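PDB 2C1Q: biotin binding protein A, which binds biotin in a deep pocket of an avidin-family beta-barrel, each pocket completed by an aromatic side chain from a neighbouring subunit. Local coordinates for the biotin site. Coordinates in Å, arbitrary orientation; residue numbers count along the deposited sequence, not the author numbering. Chains: chain A/B, Biotin binding protein A.

The biotin site. Residues chain A 13, 15, 17, 34, 36, 38-41, 72, 74-75, 77, 79, 81, 99, 101, 103, 120; chain B 112. With BTN (biotin), chain C.
Biotin lies wholly buried in the avidin-type barrel pocket of chain A, all 413 Å² of its surface hidden, with B:Trp112 contributed by the neighbouring subunit. Three donors converge on the ureido oxygen O3: A:Asn13 ND2, whose amide plane contains O3, A:Ser17 OG, and A:Tyr34 OH at 2.6 Å from biotin O3, which sits at the edge of the phenol ring. Such a grip would probably polarise the carbonyl. A:Asn13 is oriented in turn by the backbone N-H groups of A:Leu15 and A:Ser17, which bond its OD1 from above the carbonyl plane.

The ureido nitrogens act as donors. Biotin N1 meets an in-plane lone pair of A:Asn120 OD1 at 2.7 Å, nearly straight (172° at H); N2 bonds A:Thr36 OG1, whose own hydrogen goes to A:Val38 O, leaving the oxygen to accept from biotin N2 and A:Val38 N.

B:Trp112 has CG in the crowded position between backbone N and carbonyl carbon (chi1 74°). Its CB touches A:Leu15 CD1 at 3.9 Å; CG, CD1 and CD2 lie near A:Val38 CG2, and NE1 and CE2 pack more tightly on that valine. Further out, CE3 meets biotin C4, CZ3 reaches biotin C2 at 3.4 Å, CZ2 abuts A:Thr39 C, and the tip CH2 nears A:Ala40 N, in plane at the edge. One indole face carries A:Val38 CG2 and biotin C4 toward its rim, edge-to-face with the ureido ring. An alanine here would probably loosen the pocket, since the ring contacts to the bicycle and to A:Val38 would be lost.

A:Trp99 lays its face under biotin C6, 3.4 Å above the plane and centred, while A:Trp72 spreads beneath C10, its rotation fixed by the in-plane bond from NE1 to A:Thr79 OG1 (2.9 Å). At the valerate end, A:Ala40 N and A:Thr39 OG1 bond carboxylate O12, and A:Ser77 OG bonds biotin O11 at 2.7 Å. Matched polar groups at both ends thus recognise biotin, and its retention probably depends on subunit assembly.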
loop_
_atom_site.group_PDB
_atom_site.type_symbol
_atom_site.label_atom_id
_atom_site.label_comp_id
_atom_site.label_asym_id
_atom_site.label_seq_id
_atom_site.Cartn_x
_atom_site.Cartn_y
_atom_site.Cartn_z
ATOM N N ASN A 13 -20.156 0.910 -2.244
ATOM C CA ASN A 13 -19.178 0.860 -1.158
ATOM C C ASN A 13 -19.480 1.882 -0.063
ATOM O O ASN A 13 -20.433 2.666 -0.194
ATOM C CB ASN A 13 -17.729 0.898 -1.694
ATOM C CG ASN A 13 -17.315 2.253 -2.218
ATOM O OD1 ASN A 13 -17.933 3.245 -1.897
ATOM N ND2 ASN A 13 -16.230 2.306 -3.009
ATOM N N LEU A 15 -18.099 4.520 0.741
ATOM C CA LEU A 15 -17.971 5.916 0.311
ATOM C C LEU A 15 -19.205 6.345 -0.453
ATOM O O LEU A 15 -19.346 7.513 -0.796
ATOM C CB LEU A 15 -16.764 6.104 -0.607
ATOM C CG LEU A 15 -15.378 5.867 -0.007
ATOM C CD1 LEU A 15 -14.295 5.970 -1.068
ATOM C CD2 LEU A 15 -15.103 6.812 1.157
ATOM N N SER A 17 -19.855 4.983 -3.437
ATOM C CA SER A 17 -19.588 4.730 -4.852
ATOM C C SER A 17 -20.465 3.616 -5.371
ATOM O O SER A 17 -20.772 2.666 -4.633
ATOM C CB SER A 17 -18.114 4.360 -5.066
ATOM O OG SER A 17 -17.283 5.480 -4.823
ATOM N N TYR A 34 -18.005 2.127 -13.210
ATOM C CA TYR A 34 -17.802 2.565 -11.861
ATOM C C TYR A 34 -18.233 4.009 -11.772
ATOM O O TYR A 34 -17.754 4.855 -12.535
ATOM C CB TYR A 34 -16.306 2.487 -11.516
ATOM C CG TYR A 34 -16.021 2.352 -10.050
ATOM C CD1 TYR A 34 -15.844 1.086 -9.471
ATOM C CD2 TYR A 34 -15.919 3.473 -9.229
ATOM C CE1 TYR A 34 -15.577 0.959 -8.093
ATOM C CE2 TYR A 34 -15.651 3.348 -7.861
ATOM C CZ TYR A 34 -15.499 2.104 -7.310
ATOM O OH TYR A 34 -15.243 1.999 -5.978
ATOM N N THR A 36 -17.823 6.767 -9.020
ATOM C CA THR A 36 -17.241 7.089 -7.725
ATOM C C THR A 36 -18.006 8.249 -7.135
ATOM O O THR A 36 -18.397 9.152 -7.855
ATOM C CB THR A 36 -15.741 7.417 -7.790
ATOM O OG1 THR A 36 -15.289 7.812 -6.495
ATOM C CG2 THR A 36 -15.461 8.554 -8.743
ATOM N N VAL A 38 -16.506 10.096 -4.940
ATOM C CA VAL A 38 -15.444 10.990 -4.481
ATOM C C VAL A 38 -14.343 11.124 -5.543
ATOM O O VAL A 38 -14.114 10.235 -6.368
ATOM C CB VAL A 38 -14.850 10.511 -3.095
ATOM C CG1 VAL A 38 -15.904 10.595 -1.937
ATOM C CG2 VAL A 38 -14.327 9.104 -3.207
ATOM N N THR A 39 -13.629 12.230 -5.507
ATOM C CA THR A 39 -12.517 12.372 -6.407
ATOM C C THR A 39 -11.451 13.196 -5.720
ATOM O O THR A 39 -11.764 13.946 -4.811
ATOM C CB THR A 39 -12.953 12.982 -7.741
ATOM O OG1 THR A 39 -11.802 13.170 -8.573
ATOM C CG2 THR A 39 -13.657 14.328 -7.532
ATOM N N ALA A 40 -10.198 13.030 -6.131
ATOM C CA ALA A 40 -9.093 13.850 -5.610
ATOM C C ALA A 40 -8.793 14.998 -6.554
ATOM O O ALA A 40 -7.884 15.795 -6.306
ATOM C CB ALA A 40 -7.849 13.008 -5.404
ATOM N N THR A 41 -9.551 15.083 -7.640
ATOM C CA THR A 41 -9.415 16.187 -8.577
ATOM C C THR A 41 -10.522 17.180 -8.313
ATOM O O THR A 41 -11.387 16.949 -7.454
ATOM C CB THR A 41 -9.538 15.728 -10.031
ATOM O OG1 THR A 41 -10.869 15.253 -10.253
ATOM C CG2 THR A 41 -8.535 14.622 -10.351
ATOM N N TRP A 72 -10.578 6.119 -15.523
ATOM C CA TRP A 72 -11.412 7.283 -15.182
ATOM C C TRP A 72 -11.647 8.192 -16.376
ATOM O O TRP A 72 -10.699 8.581 -17.055
ATOM C CB TRP A 72 -10.823 8.075 -14.008
ATOM C CG TRP A 72 -10.657 7.217 -12.789
ATOM C CD1 TRP A 72 -9.478 6.763 -12.267
ATOM C CD2 TRP A 72 -11.697 6.653 -11.983
ATOM N NE1 TRP A 72 -9.713 5.969 -11.178
ATOM C CE2 TRP A 72 -11.068 5.894 -10.967
ATOM C CE3 TRP A 72 -13.105 6.762 -11.980
ATOM C CZ2 TRP A 72 -11.784 5.212 -9.994
ATOM C CZ3 TRP A 72 -13.819 6.091 -11.007
ATOM C CH2 TRP A 72 -13.148 5.326 -10.008
ATOM N N PHE A 74 -12.712 11.303 -16.426
ATOM C CA PHE A 74 -12.651 12.726 -16.113
ATOM C C PHE A 74 -11.334 13.093 -15.424
ATOM O O PHE A 74 -11.172 14.200 -14.926
ATOM C CB PHE A 74 -13.801 13.051 -15.178
ATOM C CG PHE A 74 -13.766 12.253 -13.886
ATOM C CD1 PHE A 74 -13.097 12.746 -12.758
ATOM C CD2 PHE A 74 -14.378 10.999 -13.807
ATOM C CE1 PHE A 74 -13.052 11.995 -11.557
ATOM C CE2 PHE A 74 -14.343 10.264 -12.622
ATOM C CZ PHE A 74 -13.673 10.770 -11.501
ATOM N N ALA A 75 -10.409 12.140 -15.352
ATOM C CA ALA A 75 -9.175 12.341 -14.618
ATOM C C ALA A 75 -8.041 11.645 -15.341
ATOM O O ALA A 75 -8.260 10.634 -15.999
ATOM C CB ALA A 75 -9.314 11.800 -13.200
ATOM N N SER A 77 -5.895 9.899 -14.015
ATOM C CA SER A 77 -5.462 8.803 -13.168
ATOM C C SER A 77 -5.995 7.423 -13.576
ATOM O O SER A 77 -6.781 7.299 -14.519
ATOM C CB SER A 77 -5.907 9.138 -11.767
ATOM O OG SER A 77 -7.311 9.213 -11.771
ATOM N N THR A 79 -7.184 3.706 -11.369
ATOM C CA THR A 79 -7.268 2.912 -10.145
ATOM C C THR A 79 -7.337 1.449 -10.474
ATOM O O THR A 79 -8.009 1.054 -11.435
ATOM C CB THR A 79 -8.495 3.253 -9.269
ATOM O OG1 THR A 79 -8.463 4.630 -8.919
ATOM C CG2 THR A 79 -8.438 2.447 -7.945
ATOM N N PHE A 81 -8.256 -2.302 -8.440
ATOM C CA PHE A 81 -8.875 -2.775 -7.227
ATOM C C PHE A 81 -8.604 -4.265 -7.229
ATOM O O PHE A 81 -8.682 -4.907 -8.267
ATOM C CB PHE A 81 -10.363 -2.616 -7.323
ATOM C CG PHE A 81 -10.884 -1.244 -7.043
ATOM C CD1 PHE A 81 -11.457 -0.950 -5.789
ATOM C CD2 PHE A 81 -10.913 -0.271 -8.053
ATOM C CE1 PHE A 81 -12.003 0.327 -5.518
ATOM C CE2 PHE A 81 -11.459 1.002 -7.810
ATOM C CZ PHE A 81 -12.016 1.309 -6.532
ATOM N N TRP A 99 -7.027 -1.149 -3.048
ATOM C CA TRP A 99 -6.887 -0.417 -4.293
ATOM C C TRP A 99 -5.677 0.492 -4.294
ATOM O O TRP A 99 -5.154 0.852 -3.248
ATOM C CB TRP A 99 -8.165 0.393 -4.596
ATOM C CG TRP A 99 -8.594 1.389 -3.526
ATOM C CD1 TRP A 99 -9.646 1.236 -2.647
ATOM C CD2 TRP A 99 -8.037 2.712 -3.259
ATOM N NE1 TRP A 99 -9.752 2.368 -1.844
ATOM C CE2 TRP A 99 -8.783 3.275 -2.197
ATOM C CE3 TRP A 99 -6.971 3.462 -3.811
ATOM C CZ2 TRP A 99 -8.495 4.537 -1.667
ATOM C CZ3 TRP A 99 -6.712 4.724 -3.308
ATOM C CH2 TRP A 99 -7.457 5.249 -2.238
ATOM N N LEU A 101 -4.558 4.081 -6.402
ATOM C CA LEU A 101 -4.953 5.131 -7.330
ATOM C C LEU A 101 -3.676 5.782 -7.800
ATOM O O LEU A 101 -2.920 6.304 -6.993
ATOM C CB LEU A 101 -5.844 6.146 -6.632
ATOM C CG LEU A 101 -6.067 7.536 -7.274
ATOM C CD1 LEU A 101 -6.589 7.448 -8.691
ATOM C CD2 LEU A 101 -7.091 8.322 -6.419
ATOM N N GLU A 103 -1.950 8.674 -9.985
ATOM C CA GLU A 103 -2.038 9.920 -10.731
ATOM C C GLU A 103 -0.937 10.032 -11.781
ATOM O O GLU A 103 0.186 9.576 -11.587
ATOM C CB GLU A 103 -2.113 11.150 -9.794
ATOM C CG GLU A 103 -3.270 11.009 -8.746
ATOM C CD GLU A 103 -4.274 12.161 -8.722
ATOM O OE1 GLU A 103 -3.889 13.255 -8.233
ATOM O OE2 GLU A 103 -5.456 11.979 -9.148
ATOM N N ASN A 120 -11.819 -0.728 0.296
ATOM C CA ASN A 120 -13.269 -0.463 0.197
ATOM C C ASN A 120 -14.021 -1.741 0.546
ATOM O O ASN A 120 -13.476 -2.826 0.412
ATOM C CB ASN A 120 -13.667 -0.016 -1.220
ATOM C CG ASN A 120 -13.406 1.464 -1.477
ATOM O OD1 ASN A 120 -13.049 1.869 -2.583
ATOM N ND2 ASN A 120 -13.637 2.286 -0.465
ATOM N N TRP B 112 -10.207 8.679 2.590
ATOM C CA TRP B 112 -9.919 7.725 1.499
ATOM C C TRP B 112 -8.685 8.116 0.660
ATOM O O TRP B 112 -7.988 7.249 0.168
ATOM C CB TRP B 112 -11.133 7.487 0.566
ATOM C CG TRP B 112 -11.355 8.675 -0.336
ATOM C CD1 TRP B 112 -12.116 9.791 -0.061
ATOM C CD2 TRP B 112 -10.775 8.888 -1.622
ATOM N NE1 TRP B 112 -12.034 10.679 -1.098
ATOM C CE2 TRP B 112 -11.227 10.149 -2.079
ATOM C CE3 TRP B 112 -9.931 8.119 -2.456
ATOM C CZ2 TRP B 112 -10.861 10.662 -3.316
ATOM C CZ3 TRP B 112 -9.552 8.649 -3.681
ATOM C CH2 TRP B 112 -10.018 9.898 -4.102
HETATM C C11 BTN C . -9.395 10.472 -9.239
HETATM O O11 BTN C . -8.306 10.758 -9.816
HETATM O O12 BTN C . -9.696 11.109 -8.211
HETATM C C10 BTN C . -10.356 9.421 -9.795
HETATM C C9 BTN C . -11.487 9.080 -8.819
HETATM C C8 BTN C . -10.953 7.957 -7.918
HETATM C C7 BTN C . -11.902 7.559 -6.801
HETATM C C2 BTN C . -11.214 6.596 -5.826
HETATM S S1 BTN C . -10.821 5.084 -6.507
HETATM C C6 BTN C . -10.637 4.415 -4.852
HETATM C C5 BTN C . -11.605 5.082 -3.919
HETATM N N1 BTN C . -12.767 4.227 -3.886
HETATM C C3 BTN C . -13.771 4.811 -4.518
HETATM O O3 BTN C . -15.009 4.200 -4.634
HETATM N N2 BTN C . -13.443 6.015 -5.011
HETATM C C4 BTN C . -12.099 6.352 -4.610
#